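Local coordinates for putative uncharacterized protein (PDB 3FAC), which is of unknown function but belongs to the zinc-binding Gfa family, whose members are generally assigned carbon-sulfur lyase activity, at residues A[10-15]-A[92-97]; A[18-23]-A[101-106]; A[36-41]-A[79-84]; A[53-58]-A[75-80]; A[44-49]-A[88-93]. All coordinates share one frame; numbering follows the deposited sequence.

Interaction 1 of 5, residues A[10-15]-A[92-97]; sequences VEIEVE and VAILEG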
# COMPACT_ATOMS: atom_id res chain seq x y z
N VAL A 10 -7.55 1.84 -10.62
CA VAL A 10 -7.84 1.89 -9.19
C VAL A 10 -7.54 3.24 -8.55
O VAL A 10 -6.49 3.84 -8.79
CB VAL A 10 -7.04 0.81 -8.44
CG1 VAL A 10 -7.61 0.62 -7.05
CG2 VAL A 10 -7.05 -0.50 -9.21
N GLU A 11 -8.47 3.72 -7.72
CA GLU A 11 -8.27 4.97 -7.00
C GLU A 11 -8.74 4.85 -5.56
O GLU A 11 -9.88 4.47 -5.30
CB GLU A 11 -9.02 6.14 -7.66
CG GLU A 11 -8.79 7.45 -6.90
CD GLU A 11 -9.43 8.66 -7.55
OE1 GLU A 11 -9.22 8.87 -8.76
OE2 GLU A 11 -10.14 9.41 -6.84
N ILE A 12 -7.86 5.18 -4.63
CA ILE A 12 -8.21 5.12 -3.23
C ILE A 12 -8.24 6.53 -2.64
O ILE A 12 -7.82 7.50 -3.28
CB ILE A 12 -7.20 4.27 -2.43
CG1 ILE A 12 -5.79 4.84 -2.57
CG2 ILE A 12 -7.24 2.83 -2.92
CD1 ILE A 12 -4.77 4.16 -1.68
N GLU A 13 -8.78 6.63 -1.43
CA GLU A 13 -8.88 7.89 -0.70
C GLU A 13 -8.40 7.53 0.70
O GLU A 13 -9.14 6.92 1.47
CB GLU A 13 -10.34 8.34 -0.67
CG GLU A 13 -10.55 9.85 -0.69
CD GLU A 13 -10.24 10.52 0.63
OE1 GLU A 13 -9.10 10.38 1.12
OE2 GLU A 13 -11.14 11.19 1.18
N VAL A 14 -7.16 7.88 1.02
CA VAL A 14 -6.61 7.52 2.33
C VAL A 14 -5.97 8.63 3.15
O VAL A 14 -5.37 9.56 2.61
CB VAL A 14 -5.58 6.36 2.18
CG1 VAL A 14 -4.43 6.81 1.31
CG2 VAL A 14 -5.09 5.93 3.54
N GLU A 15 -6.12 8.53 4.47
CA GLU A 15 -5.54 9.48 5.40
C GLU A 15 -4.45 8.74 6.16
O GLU A 15 -4.73 7.75 6.84
CB GLU A 15 -6.60 9.97 6.40
CG GLU A 15 -7.77 10.71 5.77
CD GLU A 15 -7.35 11.98 5.05
OE1 GLU A 15 -6.61 12.78 5.65
OE2 GLU A 15 -7.75 12.17 3.88
N VAL A 92 3.38 4.34 -1.03
CA VAL A 92 3.60 5.78 -1.10
C VAL A 92 3.70 6.31 -2.53
O VAL A 92 3.30 7.44 -2.82
CB VAL A 92 4.91 6.20 -0.34
CG1 VAL A 92 4.88 5.67 1.09
CG2 VAL A 92 6.14 5.69 -1.08
N ALA A 93 4.23 5.49 -3.44
CA ALA A 93 4.40 5.90 -4.82
C ALA A 93 3.09 6.11 -5.58
O ALA A 93 3.08 6.74 -6.64
CB ALA A 93 5.27 4.90 -5.55
N ILE A 94 1.98 5.58 -5.07
CA ILE A 94 0.72 5.78 -5.77
C ILE A 94 0.05 7.08 -5.31
O ILE A 94 -0.84 7.61 -5.97
CB ILE A 94 -0.28 4.60 -5.56
CG1 ILE A 94 -0.77 4.56 -4.11
CG2 ILE A 94 0.38 3.28 -5.93
CD1 ILE A 94 -1.97 3.64 -3.91
N LEU A 95 0.50 7.60 -4.17
CA LEU A 95 -0.05 8.84 -3.61
C LEU A 95 0.27 10.02 -4.53
O LEU A 95 1.43 10.25 -4.88
CB LEU A 95 0.53 9.10 -2.22
CG LEU A 95 0.31 7.99 -1.18
CD1 LEU A 95 0.98 8.40 0.12
CD2 LEU A 95 -1.18 7.74 -0.96
N GLU A 96 -0.77 10.77 -4.90
CA GLU A 96 -0.63 11.92 -5.79
C GLU A 96 0.36 12.95 -5.26
O GLU A 96 0.28 13.37 -4.11
CB GLU A 96 -2.01 12.57 -6.00
CG GLU A 96 -1.99 13.83 -6.85
CD GLU A 96 -3.37 14.19 -7.40
OE1 GLU A 96 -3.79 13.56 -8.40
OE2 GLU A 96 -4.03 15.10 -6.84
N GLY A 97 1.30 13.33 -6.12
CA GLY A 97 2.30 14.31 -5.76
C GLY A 97 3.48 13.77 -4.97
O GLY A 97 4.28 14.54 -4.44
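Ile12 and Ile94 meet methyl to methyl, CD1 of Ile12 standing 3.6 Å from CD1 of Ile94, and this is the tight spot between strand 11-14 and the loop segment 92-97. In both residues CG1 occupies the crowded position between the backbone N and the carbonyl carbon, chi1 59° in Ile12 and 69° in Ile94, and a nearly straight chi2 then carries each CD1 out across the gap. Because the two side chains cross at about a right angle, they touch at their ends and not along their length. A second pair is looser: Val14 CG1 lies 4.1 Å from Leu95 CD2, also crossing steeply. All four residues are buried, and Val90 of strand 87-91 touches both Ile12 and Leu95. The backbones stay apart, the CA atoms of Val14 and Leu95 at 8.9 Å, so side chains alone bridge the gap. On the loop side, Leu95 N bonds back to Val92 O over 3.1 Å and closes a tight turn. The contrast lies with the partly exposed acids of the strand: Glu11 makes no contact with the loop and forms a salt bridge with Arg50, while Glu13 has a long, weak ion pair with Arg47. Branched aliphatic side chains thus tie a strand of the three-stranded antiparallel sheet to the loop leaving the five-stranded one, consistent with the two-sheet core of a beta-tent fold.

Interaction 2 of 5, residues A[18-23]-A[101-106]; sequences NGFADA and RDLGEV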
# COMPACT_ATOMS: atom_id res chain seq x y z
N ASN A 18 0.46 8.62 10.55
CA ASN A 18 1.52 9.52 10.98
C ASN A 18 2.40 9.94 9.81
O ASN A 18 3.61 9.75 9.82
CB ASN A 18 2.38 8.84 12.06
CG ASN A 18 3.30 9.81 12.77
OD1 ASN A 18 2.84 10.81 13.34
ND2 ASN A 18 4.60 9.53 12.76
N GLY A 19 1.77 10.52 8.80
CA GLY A 19 2.49 10.97 7.62
C GLY A 19 3.45 9.94 7.06
O GLY A 19 3.21 8.74 7.10
N PHE A 20 4.57 10.44 6.53
CA PHE A 20 5.60 9.60 5.93
C PHE A 20 6.74 9.38 6.91
O PHE A 20 7.68 8.65 6.63
CB PHE A 20 6.14 10.28 4.67
CG PHE A 20 5.07 10.65 3.69
CD1 PHE A 20 4.57 9.70 2.80
CD2 PHE A 20 4.54 11.93 3.67
CE1 PHE A 20 3.55 10.03 1.91
CE2 PHE A 20 3.53 12.27 2.78
CZ PHE A 20 3.03 11.32 1.90
N ALA A 21 6.63 10.02 8.07
CA ALA A 21 7.64 9.92 9.11
C ALA A 21 8.11 8.49 9.37
O ALA A 21 9.28 8.28 9.70
CB ALA A 21 7.10 10.53 10.40
N ASP A 22 7.22 7.52 9.22
CA ASP A 22 7.58 6.13 9.48
C ASP A 22 7.52 5.20 8.27
O ASP A 22 7.25 4.01 8.42
CB ASP A 22 6.71 5.56 10.60
CG ASP A 22 5.22 5.75 10.33
OD1 ASP A 22 4.73 5.29 9.28
OD2 ASP A 22 4.55 6.37 11.18
N ALA A 23 7.79 5.73 7.08
CA ALA A 23 7.77 4.91 5.87
C ALA A 23 8.95 3.94 5.90
O ALA A 23 10.11 4.34 5.79
CB ALA A 23 7.87 5.81 4.64
N ARG A 101 11.58 8.94 -4.56
CA ARG A 101 12.97 9.38 -4.51
C ARG A 101 13.16 10.50 -3.48
O ARG A 101 14.15 10.51 -2.74
CB ARG A 101 13.42 9.87 -5.88
CG ARG A 101 14.82 10.48 -5.91
CD ARG A 101 14.86 11.69 -6.82
NE ARG A 101 14.66 11.35 -8.23
CZ ARG A 101 15.64 10.97 -9.05
NH1 ARG A 101 16.88 10.88 -8.60
NH2 ARG A 101 15.37 10.69 -10.32
N ASP A 102 12.22 11.43 -3.43
CA ASP A 102 12.30 12.56 -2.52
C ASP A 102 12.27 12.18 -1.04
O ASP A 102 12.55 13.02 -0.18
CB ASP A 102 11.17 13.56 -2.82
CG ASP A 102 11.26 14.13 -4.22
OD1 ASP A 102 12.35 14.61 -4.60
OD2 ASP A 102 10.25 14.11 -4.95
N LEU A 103 11.94 10.93 -0.74
CA LEU A 103 11.92 10.49 0.65
C LEU A 103 13.32 10.12 1.12
O LEU A 103 13.55 9.92 2.32
CB LEU A 103 10.99 9.28 0.83
CG LEU A 103 9.47 9.49 0.73
CD1 LEU A 103 8.75 8.16 0.91
CD2 LEU A 103 9.02 10.47 1.80
N GLY A 104 14.26 10.03 0.18
CA GLY A 104 15.62 9.68 0.53
C GLY A 104 15.69 8.28 1.11
O GLY A 104 14.74 7.50 0.98
N GLU A 105 16.81 7.94 1.74
CA GLU A 105 16.97 6.62 2.33
C GLU A 105 15.85 6.34 3.33
O GLU A 105 15.36 7.25 4.00
CB GLU A 105 18.33 6.52 3.04
CG GLU A 105 18.51 5.28 3.90
CD GLU A 105 18.53 3.98 3.10
OE1 GLU A 105 19.46 3.79 2.29
OE2 GLU A 105 17.61 3.15 3.28
N VAL A 106 15.44 5.08 3.41
CA VAL A 106 14.39 4.65 4.33
C VAL A 106 14.74 3.27 4.86
O VAL A 106 15.19 2.41 4.11
CB VAL A 106 13.01 4.59 3.63
CG1 VAL A 106 12.57 5.99 3.23
CG2 VAL A 106 13.07 3.68 2.42
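A type I beta turn from Phe20 to Ala23 packs against the end of the 3-10 segment at Leu103 and the extended residue Val106, joining two loops at the margin of this beta-tent protein. The turn is closed by Ala23 N giving a hydrogen bond to Phe20 O over 3.0 Å. In the other segment, Gly104 N bonds to Arg101 O, also at 3.0 Å, and the positive phi of Gly104, 63°, lets the chain leave the 3-10 segment and come back toward Ala23. Leu103 supplies most of the apolar contact from its side. Its CG sits anti to the carbonyl carbon, chi1 -72°, and the two methyls fork over the turn: CD2 lies 4.1 Å from Phe20 CB, meeting the phenyl ring obliquely, while CD1 approaches Ala23 CB more loosely at 4.5 Å. Phe20 and Leu103 are partly exposed, whereas Ala23 and Val106 lie deeper. That inner end is backed by Ile37, which touches both Ala23 and Val106, and on the other flank Phe20 leans on Leu95. Glu105 contributes within its own loop, OE2 taking a weak hydrogen bond from Val106 N at 2.9 Å. The last touch joins side chain to backbone: Val106 turns its branch point to the carbonyl that follows the beta turn, with CB 3.6 Å from Ala23 O and CG1 a little farther off, at 3.9 Å from Ala23 O.

Interaction 3 of 5, residues A[36-41]-A[79-84]; sequences AIAATA and HQRRSN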
# COMPACT_ATOMS: atom_id res chain seq x y z
N ALA A 36 8.08 -1.95 -2.64
CA ALA A 36 7.49 -0.66 -2.32
C ALA A 36 7.78 -0.15 -0.91
O ALA A 36 8.18 -0.90 -0.03
CB ALA A 36 5.99 -0.72 -2.54
N ILE A 37 7.59 1.15 -0.73
CA ILE A 37 7.77 1.82 0.56
C ILE A 37 6.36 2.07 1.07
O ILE A 37 5.55 2.71 0.39
CB ILE A 37 8.51 3.17 0.39
CG1 ILE A 37 9.95 2.92 -0.05
CG2 ILE A 37 8.48 3.94 1.69
CD1 ILE A 37 10.76 4.19 -0.29
N ALA A 38 6.05 1.58 2.27
CA ALA A 38 4.72 1.75 2.82
C ALA A 38 4.62 2.75 3.98
O ALA A 38 5.62 3.16 4.56
CB ALA A 38 4.17 0.40 3.26
N ALA A 39 3.38 3.13 4.28
CA ALA A 39 3.05 4.05 5.36
C ALA A 39 1.72 3.56 5.92
O ALA A 39 0.86 3.11 5.17
CB ALA A 39 2.91 5.47 4.82
N THR A 40 1.55 3.65 7.24
CA THR A 40 0.33 3.17 7.89
C THR A 40 -0.92 4.03 7.69
O THR A 40 -0.84 5.19 7.28
CB THR A 40 0.56 2.99 9.41
OG1 THR A 40 1.66 2.09 9.61
CG2 THR A 40 -0.67 2.41 10.08
N ALA A 41 -2.08 3.44 7.97
CA ALA A 41 -3.37 4.11 7.86
C ALA A 41 -4.47 3.29 8.56
O ALA A 41 -4.61 2.10 8.31
CB ALA A 41 -3.73 4.31 6.40
N HIS A 79 -2.47 -2.87 1.54
CA HIS A 79 -2.65 -4.18 2.15
C HIS A 79 -3.00 -4.06 3.63
O HIS A 79 -2.69 -3.05 4.27
CB HIS A 79 -1.38 -5.03 2.02
CG HIS A 79 -0.24 -4.54 2.86
ND1 HIS A 79 0.53 -3.45 2.52
CD2 HIS A 79 0.26 -5.00 4.04
CE1 HIS A 79 1.45 -3.26 3.45
NE2 HIS A 79 1.31 -4.19 4.38
N GLN A 80 -3.65 -5.08 4.16
CA GLN A 80 -4.03 -5.09 5.56
C GLN A 80 -2.95 -5.84 6.34
O GLN A 80 -2.92 -7.07 6.34
CB GLN A 80 -5.38 -5.79 5.75
CG GLN A 80 -5.85 -5.85 7.19
CD GLN A 80 -7.19 -6.55 7.35
OE1 GLN A 80 -8.20 -6.11 6.80
NE2 GLN A 80 -7.19 -7.65 8.10
N ARG A 81 -2.07 -5.08 6.98
CA ARG A 81 -0.97 -5.63 7.76
C ARG A 81 -1.36 -6.90 8.53
O ARG A 81 -2.52 -7.10 8.89
CB ARG A 81 -0.45 -4.60 8.76
CG ARG A 81 0.18 -3.38 8.13
CD ARG A 81 0.84 -2.50 9.19
NE ARG A 81 1.50 -1.34 8.61
CZ ARG A 81 2.50 -1.39 7.73
NH1 ARG A 81 2.96 -2.57 7.32
NH2 ARG A 81 3.04 -0.27 7.27
N ARG A 82 -0.37 -7.75 8.77
CA ARG A 82 -0.59 -9.00 9.49
C ARG A 82 -0.24 -8.85 10.96
O ARG A 82 -0.62 -9.69 11.79
CB ARG A 82 0.23 -10.13 8.86
CG ARG A 82 0.39 -11.35 9.76
CD ARG A 82 1.08 -12.52 9.09
NE ARG A 82 1.51 -13.53 10.06
CZ ARG A 82 2.63 -13.45 10.76
NH1 ARG A 82 3.44 -12.41 10.62
NH2 ARG A 82 2.94 -14.41 11.62
N SER A 83 0.48 -7.79 11.30
CA SER A 83 0.75 -7.45 12.69
C SER A 83 -0.42 -6.69 13.31
O SER A 83 -0.74 -6.89 14.49
CB SER A 83 2.03 -6.62 12.80
OG SER A 83 1.82 -5.29 12.36
N ASN A 84 -1.05 -5.83 12.52
CA ASN A 84 -2.19 -5.05 12.99
C ASN A 84 -3.36 -5.09 12.02
O ASN A 84 -3.36 -4.39 11.01
CB ASN A 84 -1.77 -3.60 13.26
CG ASN A 84 -2.69 -2.91 14.25
OD1 ASN A 84 -3.88 -3.20 14.32
ND2 ASN A 84 -2.13 -1.97 15.01
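Ala38 is the first residue of segment 36-41 to meet Arg81, its CB lying 4.2 Å from Arg81 NH2 and approaching the guanidinium obliquely. The same methyl group also touches Tyr76. At Ala39 the side chain points away, and the backbone takes over: the carbonyl carbon of Ala39 is 4.3 Å from Arg81 NH2, again oblique to the flat group. Thr40 then makes the polar approach. Its OG1 comes in at the guanidinium edge, near the plane, 3.6 Å from Arg81 NE and 3.6 Å from Arg81 NH2, so the hydroxyl faces the side of the group where these two nitrogens lie. Thr40 gets there because OG1 sits beside its own backbone N, chi1 -57°, while CG2 takes the place anti to that nitrogen. Arg81 CG lies beside its backbone N (chi1 -65°), and the chain then runs extended to NE, which carries the guanidinium across to Thr40; the two side chains cross at about a right angle. Strand 87-91 lies between strands 38-42 and 76-80 in the five-stranded sheet, so the arginine reaches past its neighbour strand, and Glu87 on that strand forms a long, weak ion pair with Arg81 NE. With an alanine in place of Arg81, Thr40 OG1 would probably lose its charged neighbour and Glu87 its weak ionic partner, leaving Ala38 less covered. At these separations the guanidinium rests beside the hydroxyl without clasping it, consistent with a loose van der Waals and weakly polar contact, probably with some freedom to shift.

Interaction 4 of 5, residues A[53-58]-A[75-80]; sequences ENLTLY and IYTHHQ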
# COMPACT_ATOMS: atom_id res chain seq x y z
N GLU A 53 -13.31 -3.72 -8.52
CA GLU A 53 -13.45 -4.94 -9.30
C GLU A 53 -12.19 -5.30 -10.07
O GLU A 53 -12.07 -6.41 -10.58
CB GLU A 53 -14.61 -4.81 -10.29
CG GLU A 53 -14.29 -3.93 -11.49
CD GLU A 53 -14.61 -2.46 -11.25
OE1 GLU A 53 -14.50 -1.99 -10.09
OE2 GLU A 53 -14.96 -1.77 -12.23
N ASN A 54 -11.25 -4.36 -10.17
CA ASN A 54 -10.02 -4.58 -10.91
C ASN A 54 -8.83 -4.91 -10.01
O ASN A 54 -7.70 -5.02 -10.48
CB ASN A 54 -9.71 -3.35 -11.77
CG ASN A 54 -8.75 -3.65 -12.90
OD1 ASN A 54 -7.54 -3.47 -12.78
ND2 ASN A 54 -9.30 -4.12 -14.02
N LEU A 55 -9.09 -5.06 -8.71
CA LEU A 55 -8.04 -5.38 -7.76
C LEU A 55 -7.95 -6.87 -7.47
O LEU A 55 -8.96 -7.57 -7.44
CB LEU A 55 -8.25 -4.63 -6.45
CG LEU A 55 -7.75 -3.19 -6.38
CD1 LEU A 55 -8.11 -2.60 -5.02
CD2 LEU A 55 -6.23 -3.15 -6.60
N THR A 56 -6.73 -7.36 -7.26
CA THR A 56 -6.51 -8.76 -6.96
C THR A 56 -6.09 -8.93 -5.51
O THR A 56 -5.28 -8.16 -4.99
CB THR A 56 -5.45 -9.38 -7.87
OG1 THR A 56 -5.90 -9.34 -9.23
CG2 THR A 56 -5.20 -10.84 -7.47
N LEU A 57 -6.64 -9.95 -4.86
CA LEU A 57 -6.33 -10.23 -3.47
C LEU A 57 -5.34 -11.37 -3.37
O LEU A 57 -5.49 -12.41 -4.02
CB LEU A 57 -7.62 -10.60 -2.73
CG LEU A 57 -7.47 -11.19 -1.33
CD1 LEU A 57 -6.82 -10.18 -0.39
CD2 LEU A 57 -8.83 -11.60 -0.82
N TYR A 58 -4.31 -11.18 -2.56
CA TYR A 58 -3.31 -12.21 -2.36
C TYR A 58 -3.08 -12.46 -0.88
O TYR A 58 -2.82 -11.53 -0.12
CB TYR A 58 -1.99 -11.81 -3.01
CG TYR A 58 -0.91 -12.85 -2.84
CD1 TYR A 58 -1.08 -14.14 -3.34
CD2 TYR A 58 0.27 -12.55 -2.17
CE1 TYR A 58 -0.09 -15.11 -3.19
CE2 TYR A 58 1.27 -13.51 -2.02
CZ TYR A 58 1.09 -14.79 -2.53
OH TYR A 58 2.07 -15.73 -2.39
N ILE A 75 0.29 -2.94 -10.25
CA ILE A 75 0.77 -2.07 -9.18
C ILE A 75 0.13 -2.32 -7.81
O ILE A 75 -1.09 -2.30 -7.66
CB ILE A 75 0.57 -0.59 -9.54
CG1 ILE A 75 1.39 -0.24 -10.79
CG2 ILE A 75 0.97 0.30 -8.36
CD1 ILE A 75 2.88 -0.53 -10.66
N TYR A 76 0.97 -2.54 -6.82
CA TYR A 76 0.53 -2.77 -5.45
C TYR A 76 -0.03 -1.47 -4.85
O TYR A 76 0.70 -0.49 -4.71
CB TYR A 76 1.72 -3.28 -4.62
CG TYR A 76 1.73 -2.85 -3.17
CD1 TYR A 76 0.75 -3.29 -2.27
CD2 TYR A 76 2.77 -2.06 -2.67
CE1 TYR A 76 0.80 -2.94 -0.92
CE2 TYR A 76 2.83 -1.71 -1.33
CZ TYR A 76 1.85 -2.16 -0.45
OH TYR A 76 1.93 -1.83 0.89
N THR A 77 -1.31 -1.47 -4.50
CA THR A 77 -1.95 -0.29 -3.92
C THR A 77 -1.82 -0.24 -2.40
O THR A 77 -1.18 0.67 -1.86
CB THR A 77 -3.46 -0.24 -4.28
OG1 THR A 77 -4.09 -1.46 -3.89
CG2 THR A 77 -3.66 -0.02 -5.77
N HIS A 78 -2.43 -1.20 -1.73
CA HIS A 78 -2.41 -1.25 -0.27
C HIS A 78 -2.60 -2.68 0.23
O HIS A 78 -2.88 -3.59 -0.55
CB HIS A 78 -3.53 -0.38 0.29
CG HIS A 78 -4.91 -0.88 -0.05
ND1 HIS A 78 -5.37 -0.95 -1.34
CD2 HIS A 78 -5.90 -1.37 0.74
CE1 HIS A 78 -6.59 -1.45 -1.34
NE2 HIS A 78 -6.94 -1.72 -0.09
N HIS A 79 -2.47 -2.87 1.54
CA HIS A 79 -2.65 -4.18 2.15
C HIS A 79 -3.00 -4.06 3.63
O HIS A 79 -2.69 -3.05 4.27
CB HIS A 79 -1.38 -5.03 2.02
CG HIS A 79 -0.24 -4.54 2.86
ND1 HIS A 79 0.53 -3.45 2.52
CD2 HIS A 79 0.26 -5.00 4.04
CE1 HIS A 79 1.45 -3.26 3.45
NE2 HIS A 79 1.31 -4.19 4.38
N GLN A 80 -3.65 -5.08 4.16
CA GLN A 80 -4.03 -5.09 5.56
C GLN A 80 -2.95 -5.84 6.34
O GLN A 80 -2.92 -7.07 6.34
CB GLN A 80 -5.38 -5.79 5.75
CG GLN A 80 -5.85 -5.85 7.19
CD GLN A 80 -7.19 -6.55 7.35
OE1 GLN A 80 -8.20 -6.11 6.80
NE2 GLN A 80 -7.19 -7.65 8.10
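Strands 55-58 and 76-80 run in the same direction, separated by strand 66-70, with the CA atoms of Leu55 and Thr77 8.8 Å apart. Leu55 reaches toward the second segment with both methyls, each taking a different partner. CD2 reaches Thr77, 3.8 Å from its OG1 and 4.1 Å from its CG2, so that it lies against both branches of the threonine. CD1 meets His78 instead, 4.1 Å from CE1, coming to the imidazole at its edge and near the ring plane; leucine and histidine cross at about a right angle. Thr77 departs from extended geometry, its psi being -65°, which probably lets the neighbouring His78 ring reach the same leucine. From there Thr77 OG1 and His78 CG both project between the backbone N and the carbonyl carbon of their own residues, with chi1 of 54° and 65°. This brings Thr77 OG1 within 2.9 Å of His78 ND1, a hydrogen bond in which either could be the donor. It helps set the turn of the imidazole, and with it the edge offered to Leu55. A second bond of the same undecided direction joins Tyr76 OH to His79 ND1 at 2.7 Å, linking the residues before and after this pair. Within the five-stranded antiparallel sheet, His78 stacks on Trp68 of the intervening strand 66-70 and meets Tyr88 of strand 87-91 edge-to-face, while Val10, in the loop just ahead of strand 11-14, packs on Leu55.

Interaction 5 of 5, residues A[44-49]-A[88-93]; sequences SDLRVV and YGVNVA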
# COMPACT_ATOMS: atom_id res chain seq x y z
N SER A 44 -10.46 2.78 9.16
CA SER A 44 -11.49 3.77 8.87
C SER A 44 -10.95 5.01 8.16
O SER A 44 -11.66 6.00 7.99
CB SER A 44 -12.20 4.18 10.16
OG SER A 44 -11.27 4.50 11.18
N ASP A 45 -9.68 4.96 7.73
CA ASP A 45 -9.10 6.09 7.02
C ASP A 45 -8.84 5.78 5.54
O ASP A 45 -8.38 6.65 4.80
CB ASP A 45 -7.78 6.53 7.68
CG ASP A 45 -8.00 7.21 9.02
OD1 ASP A 45 -8.88 8.10 9.11
OD2 ASP A 45 -7.30 6.86 9.99
N LEU A 46 -9.14 4.56 5.11
CA LEU A 46 -8.92 4.18 3.72
C LEU A 46 -10.22 3.79 3.03
O LEU A 46 -10.99 2.97 3.52
CB LEU A 46 -7.90 3.03 3.64
CG LEU A 46 -7.37 2.60 2.27
CD1 LEU A 46 -6.04 1.89 2.45
CD2 LEU A 46 -8.37 1.70 1.56
N ARG A 47 -10.45 4.38 1.86
CA ARG A 47 -11.66 4.12 1.09
C ARG A 47 -11.34 3.93 -0.40
O ARG A 47 -10.70 4.77 -1.02
CB ARG A 47 -12.62 5.30 1.26
CG ARG A 47 -14.02 5.05 0.72
CD ARG A 47 -14.97 6.22 0.97
NE ARG A 47 -14.85 7.29 -0.03
CZ ARG A 47 -14.06 8.35 0.09
NH1 ARG A 47 -13.30 8.51 1.16
NH2 ARG A 47 -14.04 9.27 -0.88
N VAL A 48 -11.77 2.80 -0.95
CA VAL A 48 -11.55 2.50 -2.37
C VAL A 48 -12.55 3.29 -3.21
O VAL A 48 -13.74 2.98 -3.23
CB VAL A 48 -11.72 0.99 -2.64
CG1 VAL A 48 -11.63 0.70 -4.13
CG2 VAL A 48 -10.66 0.21 -1.89
N VAL A 49 -12.06 4.31 -3.89
CA VAL A 49 -12.90 5.18 -4.72
C VAL A 49 -13.44 4.49 -5.97
O VAL A 49 -14.64 4.55 -6.25
CB VAL A 49 -12.12 6.45 -5.12
CG1 VAL A 49 -13.02 7.38 -5.91
CG2 VAL A 49 -11.60 7.15 -3.87
N TYR A 88 -3.54 -0.45 7.52
CA TYR A 88 -3.35 -0.71 6.11
C TYR A 88 -1.94 -0.25 5.78
O TYR A 88 -1.42 0.68 6.39
CB TYR A 88 -4.32 0.11 5.26
CG TYR A 88 -5.71 -0.46 5.09
CD1 TYR A 88 -5.92 -1.71 4.51
CD2 TYR A 88 -6.83 0.28 5.45
CE1 TYR A 88 -7.21 -2.20 4.28
CE2 TYR A 88 -8.12 -0.19 5.23
CZ TYR A 88 -8.31 -1.43 4.64
OH TYR A 88 -9.58 -1.88 4.40
N GLY A 89 -1.31 -0.91 4.82
CA GLY A 89 0.01 -0.52 4.39
C GLY A 89 -0.22 0.03 3.00
O GLY A 89 -0.70 -0.69 2.12
N VAL A 90 0.10 1.30 2.79
CA VAL A 90 -0.12 1.93 1.49
C VAL A 90 1.16 2.19 0.71
O VAL A 90 2.19 2.55 1.27
CB VAL A 90 -0.87 3.27 1.64
CG1 VAL A 90 -1.15 3.88 0.27
CG2 VAL A 90 -2.17 3.06 2.39
N ASN A 91 1.08 2.00 -0.61
CA ASN A 91 2.20 2.24 -1.50
C ASN A 91 2.35 3.76 -1.65
O ASN A 91 1.53 4.41 -2.32
CB ASN A 91 1.91 1.61 -2.87
CG ASN A 91 3.13 1.51 -3.76
OD1 ASN A 91 3.99 2.39 -3.76
ND2 ASN A 91 3.21 0.44 -4.54
N VAL A 92 3.38 4.34 -1.03
CA VAL A 92 3.60 5.78 -1.10
C VAL A 92 3.70 6.31 -2.53
O VAL A 92 3.30 7.44 -2.82
CB VAL A 92 4.91 6.20 -0.34
CG1 VAL A 92 4.88 5.67 1.09
CG2 VAL A 92 6.14 5.69 -1.08
N ALA A 93 4.23 5.49 -3.44
CA ALA A 93 4.40 5.90 -4.82
C ALA A 93 3.09 6.11 -5.58
O ALA A 93 3.08 6.74 -6.64
CB ALA A 93 5.27 4.90 -5.55
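Leu46 sits over the ring of Tyr88, and the main interaction is CH-pi: CD1 of Leu46 stands 3.9 Å from the centroid of the Tyr88 ring, 28° off the normal. CD2 of the leucine lies over the same face, displaced toward the rim. A chi1 of -171°, with CG anti to the backbone N, points the leucine branch at the ring, the two side chains crossing at about a right angle. Plain apolar contact adds to this: Leu46 CB is 3.5 Å from Tyr88 CD2, and Leu46 CD1 also reaches Val90 CG2 at 4.0 Å, so a single methyl serves two residues of strand 87-91. Replacing Tyr88 by an alanine would probably strip Leu46 of its aromatic platform and leave His78, which meets this ring edge-to-face, without that partner. At the strand end, Asn91 OD1 accepts a hydrogen bond from Ala93 N over 3.1 Å and forms an Asx turn that leads the chain out of the sheet. Val14 of strand 11-14 touches Leu46 as well. Strand 46-50 edges the three-stranded sheet and strand 87-91 belongs to the five-stranded one, so this is sheet-to-sheet packing as in the beta-tent fold of the Gfa family.

Interactions 1 and 5 are the closest pair, with centres about 7 Å apart. They share Val92 and Ala93, and both join the three-stranded sheet, through neighbouring strands 11-14 and 46-50, to strand 87-91 or the loop after it. Interactions 3 and 4 work within the five-stranded sheet, share strand 76-80, and have centres about 12 Å apart. Interaction 2 lies in outlying loops, its centre about 22 Å from that of interaction 4, and touches interaction 1 through Leu95 and Phe20. Along the chain, interactions 3 and 4 nest inside the loops closed by interactions 1 and 2, so early and late segments meet within one compact chain.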